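Oligogalacturonate lyase (Yersinia enterocolitica subsp. enterocolitica, PDB 3PE7) probably cleaves short oligogalacturonates by beta-elimination in the cytoplasm, on a manganese-binding seven-bladed beta-propeller. Local coordinates at residues Gly4-Leu9 with Thr69-Gln74; Gly47-Phe52 with Tyr62-Leu67; Ser239-Phe244 with Val255-Gly260; Pro262-Tyr267 with Met282-His287. All coordinates share one frame; numbering follows the deposited sequence.

Contact 1 of 4, residues Gly4-Leu9 with Thr69-Gln74; sequences GKQIPL and TQVATQ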
loop_
_atom_site.group_PDB
_atom_site.type_symbol
_atom_site.label_atom_id
_atom_site.label_comp_id
_atom_site.label_asym_id
_atom_site.label_seq_id
_atom_site.Cartn_x
_atom_site.Cartn_y
_atom_site.Cartn_z
ATOM N N GLY A 4 -16.778 -4.305 -18.063
ATOM C CA GLY A 4 -16.590 -3.905 -19.456
ATOM C C GLY A 4 -17.230 -2.586 -19.858
ATOM O O GLY A 4 -16.906 -2.032 -20.914
ATOM N N LYS A 5 -18.133 -2.071 -19.032
ATOM C CA LYS A 5 -18.776 -0.798 -19.342
ATOM C C LYS A 5 -17.794 0.350 -19.139
ATOM O O LYS A 5 -16.896 0.275 -18.309
ATOM C CB LYS A 5 -20.042 -0.591 -18.504
ATOM C CG LYS A 5 -21.145 -1.634 -18.730
ATOM C CD LYS A 5 -21.356 -1.951 -20.201
ATOM C CE LYS A 5 -22.578 -2.840 -20.406
ATOM N NZ LYS A 5 -23.803 -1.997 -20.319
ATOM N N GLN A 6 -17.988 1.406 -19.918
ATOM C CA GLN A 6 -17.102 2.561 -19.890
ATOM C C GLN A 6 -17.874 3.763 -19.411
ATOM O O GLN A 6 -19.060 3.918 -19.725
ATOM C CB GLN A 6 -16.527 2.826 -21.284
ATOM C CG GLN A 6 -15.606 1.720 -21.785
ATOM C CD GLN A 6 -15.151 1.914 -23.231
ATOM O OE1 GLN A 6 -14.814 3.024 -23.662
ATOM N NE2 GLN A 6 -15.104 0.823 -23.974
ATOM N N ILE A 7 -17.207 4.608 -18.634
ATOM C CA ILE A 7 -17.785 5.885 -18.217
ATOM C C ILE A 7 -16.767 6.991 -18.414
ATOM O O ILE A 7 -15.591 6.808 -18.092
ATOM C CB ILE A 7 -18.257 5.901 -16.749
ATOM C CG1 ILE A 7 -17.210 5.291 -15.827
ATOM C CG2 ILE A 7 -19.587 5.193 -16.623
ATOM C CD1 ILE A 7 -17.427 5.640 -14.391
ATOM N N PRO A 8 -17.213 8.134 -18.964
ATOM C CA PRO A 8 -16.307 9.269 -19.129
ATOM C C PRO A 8 -16.181 10.071 -17.839
ATOM O O PRO A 8 -17.181 10.341 -17.163
ATOM C CB PRO A 8 -16.982 10.102 -20.219
ATOM C CG PRO A 8 -18.449 9.797 -20.083
ATOM C CD PRO A 8 -18.533 8.365 -19.586
ATOM N N LEU A 9 -14.957 10.443 -17.488
ATOM C CA LEU A 9 -14.767 11.245 -16.293
ATOM C C LEU A 9 -14.298 12.636 -16.657
ATOM O O LEU A 9 -13.553 12.806 -17.620
ATOM C CB LEU A 9 -13.759 10.585 -15.360
ATOM C CG LEU A 9 -14.088 9.168 -14.892
ATOM C CD1 LEU A 9 -12.995 8.721 -13.954
ATOM C CD2 LEU A 9 -15.439 9.116 -14.210
ATOM N N THR A 69 -7.716 9.733 -22.386
ATOM C CA THR A 69 -9.040 9.726 -22.955
ATOM C C THR A 69 -10.083 10.112 -21.892
ATOM O O THR A 69 -11.204 10.534 -22.212
ATOM C CB THR A 69 -9.239 8.334 -23.574
ATOM O OG1 THR A 69 -9.917 8.423 -24.827
ATOM C CG2 THR A 69 -9.882 7.387 -22.654
ATOM N N GLN A 70 -9.675 9.990 -20.630
ATOM C CA GLN A 70 -10.516 10.229 -19.446
ATOM C C GLN A 70 -11.673 9.235 -19.347
ATOM O O GLN A 70 -12.654 9.496 -18.682
ATOM C CB GLN A 70 -10.979 11.695 -19.355
ATOM C CG GLN A 70 -9.779 12.634 -19.362
ATOM C CD GLN A 70 -10.102 14.105 -19.256
ATOM O OE1 GLN A 70 -9.218 14.944 -19.468
ATOM N NE2 GLN A 70 -11.355 14.438 -18.938
ATOM N N VAL A 71 -11.530 8.079 -19.992
ATOM C CA VAL A 71 -12.532 7.029 -19.874
ATOM C C VAL A 71 -12.089 5.964 -18.889
ATOM O O VAL A 71 -10.952 5.499 -18.943
ATOM C CB VAL A 71 -12.868 6.402 -21.267
ATOM C CG1 VAL A 71 -13.786 5.180 -21.113
ATOM C CG2 VAL A 71 -13.508 7.452 -22.172
ATOM N N ALA A 72 -12.994 5.610 -17.968
ATOM C CA ALA A 72 -12.770 4.522 -17.018
ATOM C C ALA A 72 -13.539 3.283 -17.466
ATOM O O ALA A 72 -14.735 3.354 -17.768
ATOM C CB ALA A 72 -13.233 4.941 -15.653
ATOM N N THR A 73 -12.860 2.148 -17.507
ATOM C CA THR A 73 -13.524 0.892 -17.827
ATOM C C THR A 73 -13.681 0.070 -16.546
ATOM O O THR A 73 -12.711 -0.128 -15.821
ATOM C CB THR A 73 -12.712 0.097 -18.867
ATOM O OG1 THR A 73 -12.544 0.899 -20.045
ATOM C CG2 THR A 73 -13.441 -1.230 -19.239
ATOM N N GLN A 74 -14.896 -0.401 -16.281
ATOM C CA GLN A 74 -15.141 -1.267 -15.129
ATOM C C GLN A 74 -14.531 -2.631 -15.368
ATOM O O GLN A 74 -14.852 -3.295 -16.376
ATOM C CB GLN A 74 -16.648 -1.401 -14.859
ATOM C CG GLN A 74 -16.956 -2.155 -13.563
ATOM C CD GLN A 74 -18.426 -2.139 -13.225
ATOM O OE1 GLN A 74 -19.175 -1.275 -13.696
ATOM N NE2 GLN A 74 -18.845 -3.069 -12.367
#
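The flat amide of Q70 reaches the L9 carbonyl within its own plane: NE2 donates to L9 O at 3.0 Å, with that oxygen only 15° out of the amide plane. The side chain, extended beyond CG, also lays its CB beside the same oxygen. A second amide, that of Q6, brings OE1 to 3.5 Å from V71 CG1, and Q6 CG runs beside T73 OG1, the two side chains pointing the same way; long polar and branched residues suit this outward face. On the reverse face, A72 is small enough for I7 CG1 to approach its CB at 4.0 Å. L9 CD1 also reaches that methyl, and the L9 side chain touches L65.

Backbone bonds join the antiparallel strands, I7 and A72 exchanging a pair. At one end G4 N donates to Q74 O at 2.8 Å; positive phi (92°) there would jam a CB against the preceding carbonyl, hence glycine. Q74 sends NE2 away to T76 O and to OD2 of D57, a calcium ligand with M1. Strand 6-8 closes the outer edge of a propeller blade, an N-terminal strand added alongside 71-74.

Contact 2 of 4, residues Gly47-Phe52 with Tyr62-Leu67; sequences GSKLLF and YYLLDL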
loop_
_atom_site.group_PDB
_atom_site.type_symbol
_atom_site.label_atom_id
_atom_site.label_comp_id
_atom_site.label_asym_id
_atom_site.label_seq_id
_atom_site.Cartn_x
_atom_site.Cartn_y
_atom_site.Cartn_z
ATOM N N GLY A 47 2.684 5.116 -17.880
ATOM C CA GLY A 47 2.000 6.154 -17.102
ATOM C C GLY A 47 0.652 6.583 -17.663
ATOM O O GLY A 47 0.066 7.542 -17.164
ATOM N N SER A 48 0.140 5.875 -18.673
ATOM C CA SER A 48 -1.060 6.341 -19.377
ATOM C C SER A 48 -2.367 5.819 -18.812
ATOM O O SER A 48 -3.421 6.360 -19.113
ATOM C CB SER A 48 -0.993 6.028 -20.891
ATOM O OG SER A 48 -1.082 4.640 -21.138
ATOM N N LYS A 49 -2.295 4.733 -18.056
ATOM C CA LYS A 49 -3.513 4.146 -17.484
ATOM C C LYS A 49 -3.366 3.930 -15.986
ATOM O O LYS A 49 -2.252 3.714 -15.490
ATOM C CB LYS A 49 -3.891 2.866 -18.228
ATOM C CG LYS A 49 -4.390 3.142 -19.674
ATOM C CD LYS A 49 -4.433 1.864 -20.495
ATOM C CE LYS A 49 -4.748 2.178 -21.954
ATOM N NZ LYS A 49 -3.707 3.070 -22.561
ATOM N N LEU A 50 -4.489 4.002 -15.262
ATOM C CA LEU A 50 -4.460 3.950 -13.794
ATOM C C LEU A 50 -5.573 3.067 -13.229
ATOM O O LEU A 50 -6.744 3.288 -13.502
ATOM C CB LEU A 50 -4.572 5.369 -13.218
ATOM C CG LEU A 50 -4.730 5.537 -11.699
ATOM C CD1 LEU A 50 -3.504 4.999 -10.966
ATOM C CD2 LEU A 50 -4.992 6.993 -11.338
ATOM N N LEU A 51 -5.176 2.069 -12.448
ATOM C CA LEU A 51 -6.073 1.196 -11.685
ATOM C C LEU A 51 -6.577 1.936 -10.441
ATOM O O LEU A 51 -5.778 2.536 -9.712
ATOM C CB LEU A 51 -5.278 -0.016 -11.200
ATOM C CG LEU A 51 -6.059 -1.067 -10.383
ATOM C CD1 LEU A 51 -7.054 -1.809 -11.278
ATOM C CD2 LEU A 51 -5.095 -2.042 -9.718
ATOM N N PHE A 52 -7.880 1.847 -10.190
ATOM C CA PHE A 52 -8.482 2.443 -8.983
ATOM C C PHE A 52 -9.777 1.726 -8.578
ATOM O O PHE A 52 -10.291 0.868 -9.295
ATOM C CB PHE A 52 -8.695 3.958 -9.144
ATOM C CG PHE A 52 -9.847 4.336 -10.023
ATOM C CD1 PHE A 52 -11.047 4.736 -9.451
ATOM C CD2 PHE A 52 -9.741 4.308 -11.432
ATOM C CE1 PHE A 52 -12.143 5.106 -10.245
ATOM C CE2 PHE A 52 -10.830 4.674 -12.253
ATOM C CZ PHE A 52 -12.041 5.070 -11.660
ATOM N N TYR A 62 -13.116 -2.600 -9.126
ATOM C CA TYR A 62 -11.963 -2.042 -9.842
ATOM C C TYR A 62 -12.311 -1.431 -11.185
ATOM O O TYR A 62 -13.184 -1.938 -11.904
ATOM C CB TYR A 62 -10.883 -3.116 -10.044
ATOM C CG TYR A 62 -10.101 -3.418 -8.797
ATOM C CD1 TYR A 62 -9.081 -2.559 -8.374
ATOM C CD2 TYR A 62 -10.364 -4.562 -8.044
ATOM C CE1 TYR A 62 -8.337 -2.834 -7.220
ATOM C CE2 TYR A 62 -9.633 -4.839 -6.903
ATOM C CZ TYR A 62 -8.626 -3.990 -6.509
ATOM O OH TYR A 62 -7.937 -4.282 -5.364
ATOM N N TYR A 63 -11.593 -0.349 -11.519
ATOM C CA TYR A 63 -11.699 0.350 -12.790
ATOM C C TYR A 63 -10.314 0.625 -13.335
ATOM O O TYR A 63 -9.368 0.738 -12.566
ATOM C CB TYR A 63 -12.432 1.688 -12.607
ATOM C CG TYR A 63 -13.878 1.504 -12.257
ATOM C CD1 TYR A 63 -14.873 1.627 -13.227
ATOM C CD2 TYR A 63 -14.258 1.188 -10.952
ATOM C CE1 TYR A 63 -16.224 1.410 -12.903
ATOM C CE2 TYR A 63 -15.594 0.967 -10.623
ATOM C CZ TYR A 63 -16.569 1.095 -11.604
ATOM O OH TYR A 63 -17.889 0.878 -11.275
ATOM N N LEU A 64 -10.191 0.704 -14.665
ATOM C CA LEU A 64 -8.954 1.187 -15.270
ATOM C C LEU A 64 -9.251 2.500 -15.963
ATOM O O LEU A 64 -10.098 2.568 -16.873
ATOM C CB LEU A 64 -8.381 0.160 -16.272
ATOM C CG LEU A 64 -6.957 0.440 -16.749
ATOM C CD1 LEU A 64 -5.941 0.142 -15.644
ATOM C CD2 LEU A 64 -6.634 -0.411 -17.975
ATOM N N LEU A 65 -8.558 3.549 -15.541
ATOM C CA LEU A 65 -8.774 4.887 -16.076
ATOM C C LEU A 65 -7.714 5.192 -17.138
ATOM O O LEU A 65 -6.504 5.113 -16.857
ATOM C CB LEU A 65 -8.705 5.933 -14.945
ATOM C CG LEU A 65 -8.746 7.425 -15.285
ATOM C CD1 LEU A 65 -9.960 7.811 -16.125
ATOM C CD2 LEU A 65 -8.686 8.261 -13.998
ATOM N N ASP A 66 -8.174 5.516 -18.347
ATOM C CA ASP A 66 -7.279 5.995 -19.413
ATOM C C ASP A 66 -7.093 7.498 -19.181
ATOM O O ASP A 66 -8.035 8.272 -19.308
ATOM C CB ASP A 66 -7.859 5.715 -20.798
ATOM C CG ASP A 66 -6.886 6.043 -21.918
ATOM O OD1 ASP A 66 -6.290 7.141 -21.912
ATOM O OD2 ASP A 66 -6.729 5.202 -22.829
ATOM N N LEU A 67 -5.877 7.895 -18.827
ATOM C CA LEU A 67 -5.621 9.279 -18.415
ATOM C C LEU A 67 -5.593 10.263 -19.581
ATOM O O LEU A 67 -5.680 11.470 -19.380
ATOM C CB LEU A 67 -4.332 9.374 -17.583
ATOM C CG LEU A 67 -4.331 8.596 -16.259
ATOM C CD1 LEU A 67 -2.905 8.501 -15.740
ATOM C CD2 LEU A 67 -5.224 9.255 -15.228
HETATM O O HOH W 1 -3.939 6.210 -22.919
#
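F52 and Y63, partners in an antiparallel hydrogen-bonded pair, make the main aromatic contact. The F52 ring takes Y63 CB over one face, a CH-pi contact 3.8 Å from the ring centroid, and CE2 of F52 also meets L65 CB at 3.7 Å. F52 CG stands between the backbone N and the carbonyl carbon (chi1 75°), and the ring beyond it covers Y63 CB. The two rings themselves are slid apart and barely overlap, with planes at 27°.

Apolar contacts fill the remaining length. L51 CD1 touches Y62 CD1 at 3.6 Å, L64 CD2 meets the methylenes of K49 at CD, and L67 CD1 lies 4.4 Å from L50 CB. Branched leucines suit these buried or half-buried places, as their forked ends follow uneven surfaces.

The charged contact lies at the more open end. K49 NZ and D66 OD2 form a long salt bridge of 3.7 Å, supplemented by a water that accepts from NZ and donates to D66 OD1 at 2.7 Å. OD1 also receives the backbone N-H groups of N68 and T69, so the carboxylate also ties down the backbone of the turn that follows.

Backbone bonds pair L50 with L65 and F52 with Y63. The hairpin 49-54/61-66 is flanked by strands 33-34 and 71-74; L50 and F52 press on L377 of strand 376-381, L51 and Y62 on L95 of strand 94-99.

Contact 3 of 4, residues Ser239-Phe244 with Val255-Gly260; sequences SCTHEF and VSYLKG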
loop_
_atom_site.group_PDB
_atom_site.type_symbol
_atom_site.label_atom_id
_atom_site.label_comp_id
_atom_site.label_asym_id
_atom_site.label_seq_id
_atom_site.Cartn_x
_atom_site.Cartn_y
_atom_site.Cartn_z
ATOM N N SER A 239 10.107 2.787 18.588
ATOM C CA SER A 239 9.062 2.200 17.755
ATOM C C SER A 239 9.539 2.303 16.311
ATOM O O SER A 239 10.221 3.270 15.957
ATOM C CB SER A 239 7.746 2.978 17.900
ATOM O OG SER A 239 7.178 2.803 19.196
ATOM N N CYS A 240 9.217 1.291 15.512
ATOM C CA CYS A 240 9.555 1.251 14.093
ATOM C C CYS A 240 8.295 0.879 13.307
ATOM O O CYS A 240 7.582 -0.062 13.668
ATOM C CB CYS A 240 10.653 0.222 13.826
ATOM S SG CYS A 240 12.169 0.488 14.759
ATOM N N THR A 241 8.016 1.601 12.227
ATOM C CA THR A 241 6.759 1.401 11.525
ATOM C C THR A 241 6.934 1.865 10.085
ATOM O O THR A 241 8.028 2.364 9.724
ATOM C CB THR A 241 5.604 2.176 12.242
ATOM O OG1 THR A 241 4.344 1.834 11.647
ATOM C CG2 THR A 241 5.846 3.676 12.206
ATOM N N HIS A 242 5.873 1.698 9.282
ATOM C CA HIS A 242 5.822 2.213 7.907
ATOM C C HIS A 242 6.877 1.605 6.999
ATOM O O HIS A 242 7.297 2.239 6.024
ATOM C CB HIS A 242 5.943 3.747 7.887
ATOM C CG HIS A 242 4.862 4.448 8.655
ATOM N ND1 HIS A 242 4.786 5.822 8.746
ATOM C CD2 HIS A 242 3.805 3.965 9.353
ATOM C CE1 HIS A 242 3.755 6.153 9.503
ATOM N NE2 HIS A 242 3.134 5.043 9.874
ATOM N N GLU A 243 7.294 0.377 7.311
ATOM C CA GLU A 243 8.362 -0.253 6.525
ATOM C C GLU A 243 7.903 -0.545 5.093
ATOM O O GLU A 243 6.743 -0.891 4.838
ATOM C CB GLU A 243 8.926 -1.520 7.210
ATOM C CG GLU A 243 8.038 -2.778 7.118
ATOM C CD GLU A 243 6.883 -2.777 8.112
ATOM O OE1 GLU A 243 6.850 -1.898 9.020
ATOM O OE2 GLU A 243 5.995 -3.665 7.982
ATOM N N PHE A 244 8.823 -0.352 4.154
ATOM C CA PHE A 244 8.580 -0.696 2.759
ATOM C C PHE A 244 9.918 -0.941 2.062
ATOM O O PHE A 244 10.962 -0.460 2.520
ATOM C CB PHE A 244 7.763 0.375 2.009
ATOM C CG PHE A 244 8.482 1.683 1.805
ATOM C CD1 PHE A 244 9.079 1.985 0.568
ATOM C CD2 PHE A 244 8.565 2.619 2.833
ATOM C CE1 PHE A 244 9.741 3.212 0.373
ATOM C CE2 PHE A 244 9.201 3.841 2.652
ATOM C CZ PHE A 244 9.794 4.144 1.413
ATOM N N VAL A 255 10.202 4.127 9.408
ATOM C CA VAL A 255 10.129 5.314 10.245
ATOM C C VAL A 255 10.400 4.908 11.694
ATOM O O VAL A 255 9.892 3.875 12.164
ATOM C CB VAL A 255 8.760 5.988 10.115
ATOM C CG1 VAL A 255 8.589 7.119 11.138
ATOM C CG2 VAL A 255 8.606 6.552 8.724
ATOM N N SER A 256 11.207 5.707 12.378
ATOM C CA SER A 256 11.586 5.430 13.757
ATOM C C SER A 256 11.239 6.615 14.665
ATOM O O SER A 256 11.413 7.775 14.294
ATOM C CB SER A 256 13.091 5.156 13.832
ATOM O OG SER A 256 13.522 5.018 15.186
ATOM N N TYR A 257 10.783 6.322 15.869
ATOM C CA TYR A 257 10.635 7.379 16.869
ATOM C C TYR A 257 10.805 6.808 18.273
ATOM O O TYR A 257 10.754 5.596 18.459
ATOM C CB TYR A 257 9.299 8.113 16.703
ATOM C CG TYR A 257 8.055 7.245 16.806
ATOM C CD1 TYR A 257 7.374 7.106 18.019
ATOM C CD2 TYR A 257 7.536 6.594 15.678
ATOM C CE1 TYR A 257 6.213 6.320 18.107
ATOM C CE2 TYR A 257 6.379 5.810 15.762
ATOM C CZ TYR A 257 5.728 5.682 16.974
ATOM O OH TYR A 257 4.577 4.910 17.048
ATOM N N LEU A 258 11.009 7.701 19.240
ATOM C CA LEU A 258 11.307 7.311 20.620
ATOM C C LEU A 258 10.250 7.861 21.550
ATOM O O LEU A 258 9.779 8.983 21.366
ATOM C CB LEU A 258 12.667 7.856 21.047
ATOM C CG LEU A 258 13.918 7.367 20.329
ATOM C CD1 LEU A 258 15.133 8.217 20.767
ATOM C CD2 LEU A 258 14.137 5.879 20.612
ATOM N N LYS A 259 9.874 7.066 22.548
ATOM C CA LYS A 259 8.995 7.573 23.590
ATOM C C LYS A 259 9.658 8.802 24.226
ATOM O O LYS A 259 10.866 8.822 24.429
ATOM C CB LYS A 259 8.717 6.480 24.626
ATOM C CG LYS A 259 7.655 6.851 25.669
ATOM C CD LYS A 259 6.912 5.612 26.155
ATOM C CE LYS A 259 5.982 5.934 27.333
ATOM N NZ LYS A 259 6.740 6.068 28.626
ATOM N N GLY A 260 8.865 9.835 24.499
ATOM C CA GLY A 260 9.375 11.047 25.134
ATOM C C GLY A 260 9.675 12.188 24.181
ATOM O O GLY A 260 10.014 13.286 24.609
#
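S239 CB sits over the face of the Y257 ring, 3.7 Å from the centroid and 20° off the ring normal, and this is the tight part of the contact. Y257 CG (chi1 59°) is flanked by its own N and C. A serine suits the place: its CB is slim enough to let the ring lie close, while OG reaches a partner beyond the strands, H211 ND1. At the ring edge, near its plane, T241 CG2 approaches CE2 at 4.2 Å. Straight backbone bonds back this packing, S239 N giving to Y257 O at 2.9 Å and V255 N to T241 O at 2.8 Å.

The two strands are the first and second of a four-stranded propeller blade, a hairpin of the usual meander. After T241 the pairing slips: the next backbone partners are F244 and V253, so the first strand spends one residue more than the second, the hallmark of a beta bulge, with H242 at positive phi.

Between these two strands the packing is thinner here. H242 turns toward V255, whose CG2 stays 3.9 Å from ND1, and one face of the imidazole takes CG2 of its neighbour T241, while CE1 and NE2 lie close to the C285 and S286 carbonyl oxygens. The opposite end is looser still: L258, K259 and G260 run on, solvent-exposed, past the start of strand 238-245, where the K259 backbone bonds to G237.

Contact 4 of 4, residues Pro262-Tyr267 with Met282-His287; sequences PDRFIY and MPACSH. With MN (manganese (II) ion), chain B.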
loop_
_atom_site.group_PDB
_atom_site.type_symbol
_atom_site.label_atom_id
_atom_site.label_comp_id
_atom_site.label_asym_id
_atom_site.label_seq_id
_atom_site.Cartn_x
_atom_site.Cartn_y
_atom_site.Cartn_z
ATOM N N PRO A 262 8.355 13.839 20.083
ATOM C CA PRO A 262 7.422 13.705 18.969
ATOM C C PRO A 262 8.123 13.504 17.618
ATOM O O PRO A 262 7.467 13.166 16.620
ATOM C CB PRO A 262 6.681 15.041 18.988
ATOM C CG PRO A 262 7.711 16.017 19.473
ATOM C CD PRO A 262 8.617 15.261 20.412
ATOM N N ASP A 263 9.436 13.675 17.606
ATOM C CA ASP A 263 10.219 13.703 16.360
ATOM C C ASP A 263 10.252 12.337 15.695
ATOM O O ASP A 263 10.420 11.318 16.360
ATOM C CB ASP A 263 11.644 14.196 16.611
ATOM C CG ASP A 263 11.695 15.659 16.998
ATOM O OD1 ASP A 263 10.717 16.391 16.702
ATOM O OD2 ASP A 263 12.720 16.067 17.590
ATOM N N ARG A 264 10.044 12.339 14.386
ATOM C CA ARG A 264 10.084 11.130 13.580
ATOM C C ARG A 264 11.284 11.189 12.663
ATOM O O ARG A 264 11.668 12.271 12.222
ATOM C CB ARG A 264 8.816 11.048 12.719
ATOM C CG ARG A 264 7.721 10.133 13.254
ATOM C CD ARG A 264 7.060 10.667 14.482
ATOM N NE ARG A 264 5.836 9.909 14.790
ATOM C CZ ARG A 264 5.261 9.885 15.993
ATOM N NH1 ARG A 264 4.157 9.174 16.191
ATOM N NH2 ARG A 264 5.787 10.565 17.004
ATOM N N PHE A 265 11.842 10.016 12.346
ATOM C CA PHE A 265 13.028 9.909 11.490
ATOM C C PHE A 265 12.878 8.809 10.445
ATOM O O PHE A 265 12.361 7.732 10.746
ATOM C CB PHE A 265 14.276 9.639 12.342
ATOM C CG PHE A 265 14.614 10.766 13.271
ATOM C CD1 PHE A 265 15.441 11.796 12.849
ATOM C CD2 PHE A 265 14.070 10.817 14.559
ATOM C CE1 PHE A 265 15.727 12.870 13.704
ATOM C CE2 PHE A 265 14.368 11.876 15.416
ATOM C CZ PHE A 265 15.195 12.893 14.982
ATOM N N ILE A 266 13.304 9.103 9.219
ATOM C CA ILE A 266 13.402 8.075 8.169
ATOM C C ILE A 266 14.740 7.347 8.289
ATOM O O ILE A 266 15.800 7.995 8.397
ATOM C CB ILE A 266 13.276 8.671 6.738
ATOM C CG1 ILE A 266 11.980 9.478 6.589
ATOM C CG2 ILE A 266 13.368 7.585 5.689
ATOM C CD1 ILE A 266 11.902 10.268 5.267
ATOM N N TYR A 267 14.677 6.016 8.277
ATOM C CA TYR A 267 15.854 5.152 8.373
ATOM C C TYR A 267 15.895 4.228 7.172
ATOM O O TYR A 267 14.869 3.963 6.539
ATOM C CB TYR A 267 15.767 4.277 9.627
ATOM C CG TYR A 267 16.353 4.883 10.884
ATOM C CD1 TYR A 267 17.573 4.437 11.396
ATOM C CD2 TYR A 267 15.694 5.909 11.554
ATOM C CE1 TYR A 267 18.112 4.992 12.565
ATOM C CE2 TYR A 267 16.231 6.467 12.722
ATOM C CZ TYR A 267 17.433 6.003 13.210
ATOM O OH TYR A 267 17.961 6.571 14.353
ATOM N N MET A 282 11.524 13.930 9.827
ATOM C CA MET A 282 10.335 14.189 9.018
ATOM C C MET A 282 9.189 14.668 9.919
ATOM O O MET A 282 9.182 14.363 11.112
ATOM C CB MET A 282 9.911 12.907 8.282
ATOM C CG MET A 282 9.476 11.803 9.219
ATOM S SD MET A 282 8.915 10.286 8.423
ATOM C CE MET A 282 7.704 10.850 7.228
ATOM N N PRO A 283 8.217 15.400 9.353
ATOM C CA PRO A 283 6.987 15.613 10.103
ATOM C C PRO A 283 6.255 14.290 10.277
ATOM O O PRO A 283 6.463 13.345 9.497
ATOM C CB PRO A 283 6.147 16.532 9.196
ATOM C CG PRO A 283 6.969 16.876 8.056
ATOM C CD PRO A 283 8.121 15.915 7.976
ATOM N N ALA A 284 5.400 14.221 11.290
ATOM C CA ALA A 284 4.597 13.020 11.531
ATOM C C ALA A 284 3.680 12.776 10.339
ATOM O O ALA A 284 2.814 13.602 10.044
ATOM C CB ALA A 284 3.772 13.183 12.796
ATOM N N CYS A 285 3.894 11.644 9.668
ATOM C CA CYS A 285 3.074 11.230 8.536
ATOM C C CYS A 285 2.481 9.846 8.780
ATOM O O CYS A 285 2.994 9.081 9.595
ATOM C CB CYS A 285 3.923 11.214 7.259
ATOM S SG CYS A 285 4.431 12.843 6.672
ATOM N N SER A 286 1.409 9.523 8.066
ATOM C CA SER A 286 0.685 8.276 8.297
ATOM C C SER A 286 1.217 7.128 7.453
ATOM O O SER A 286 0.964 5.980 7.759
ATOM C CB SER A 286 -0.809 8.495 8.044
ATOM O OG SER A 286 -1.355 9.286 9.108
ATOM N N HIS A 287 1.928 7.480 6.387
ATOM C CA HIS A 287 2.511 6.525 5.440
ATOM C C HIS A 287 3.790 7.131 4.872
ATOM O O HIS A 287 4.035 8.340 5.008
ATOM C CB HIS A 287 1.536 6.228 4.303
ATOM C CG HIS A 287 0.174 5.843 4.775
ATOM N ND1 HIS A 287 -0.829 6.770 4.981
ATOM C CD2 HIS A 287 -0.341 4.641 5.118
ATOM C CE1 HIS A 287 -1.911 6.144 5.415
ATOM N NE2 HIS A 287 -1.642 4.854 5.504
HETATM MN MN MN B . -3.269 3.483 5.293
HETATM O O HOH W 2 4.563 8.940 12.287
#
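M282 folds its side chain over the strand beside it, CG meeting R264 CB at 3.6 Å and SD lying 3.7 Å from I266 CG1. At chi1 65° CG is set against R264 CB, and the side chain crosses I266 at about a right angle. An unbranched, flexible methionine suits this seam, since it also touches V255 on strand 252-258, beyond 264-269, and F325 on the next blade. The backbone adds a bond from M282 N to R264 O, 2.9 Å, the donor standing 38° above the carbonyl plane.

These segments are the third strand and the end of the outermost strand of one propeller blade. At S286 the chain turns a corner and passes to the innermost strand of the following blade, the step that repeats around the ring.

R264 bends at chi2 (70°), which directs CD back, and the guanidinium lies near A284 CB. Two of its nitrogens are engaged: NH2 donates to P262 O at 3.1 Å, and NE gives to a water in the guanidinium plane, which in turn donates to C285 O. The ring of Y257 adds a cation-pi contact.

H287, past the corner, touches nothing of 262-267; its NE2 binds manganese at 2.1 Å, among six ligand atoms that include those of Q350, H353 and H355, while ND1 bonds to D300 OD1, a second-shell carboxylate that fixes the imidazole's rotation.

How the contacts relate
The four contacts form two groups in separate blades of the propeller, on opposite sides of the chain's centre. Contacts 1 and 2 share a sheet, their centres about 9 Å apart, stitched by T73 N to L64 O at 2.9 Å. Contacts 3 and 4, with centres about 8 Å apart, are likewise joined, S256 N lying 2.8 Å from F265 O and H242 packing on the C285 and S286 carbonyls. Between the groups, centres are 31 to 41 Å apart. The second group borders the manganese site: H287 of contact 4 binds the ion, and the H242 side chain lies about 8 Å from it. Contact 1 borders a calcium site, the Q74 side chain about 6 Å from the ion.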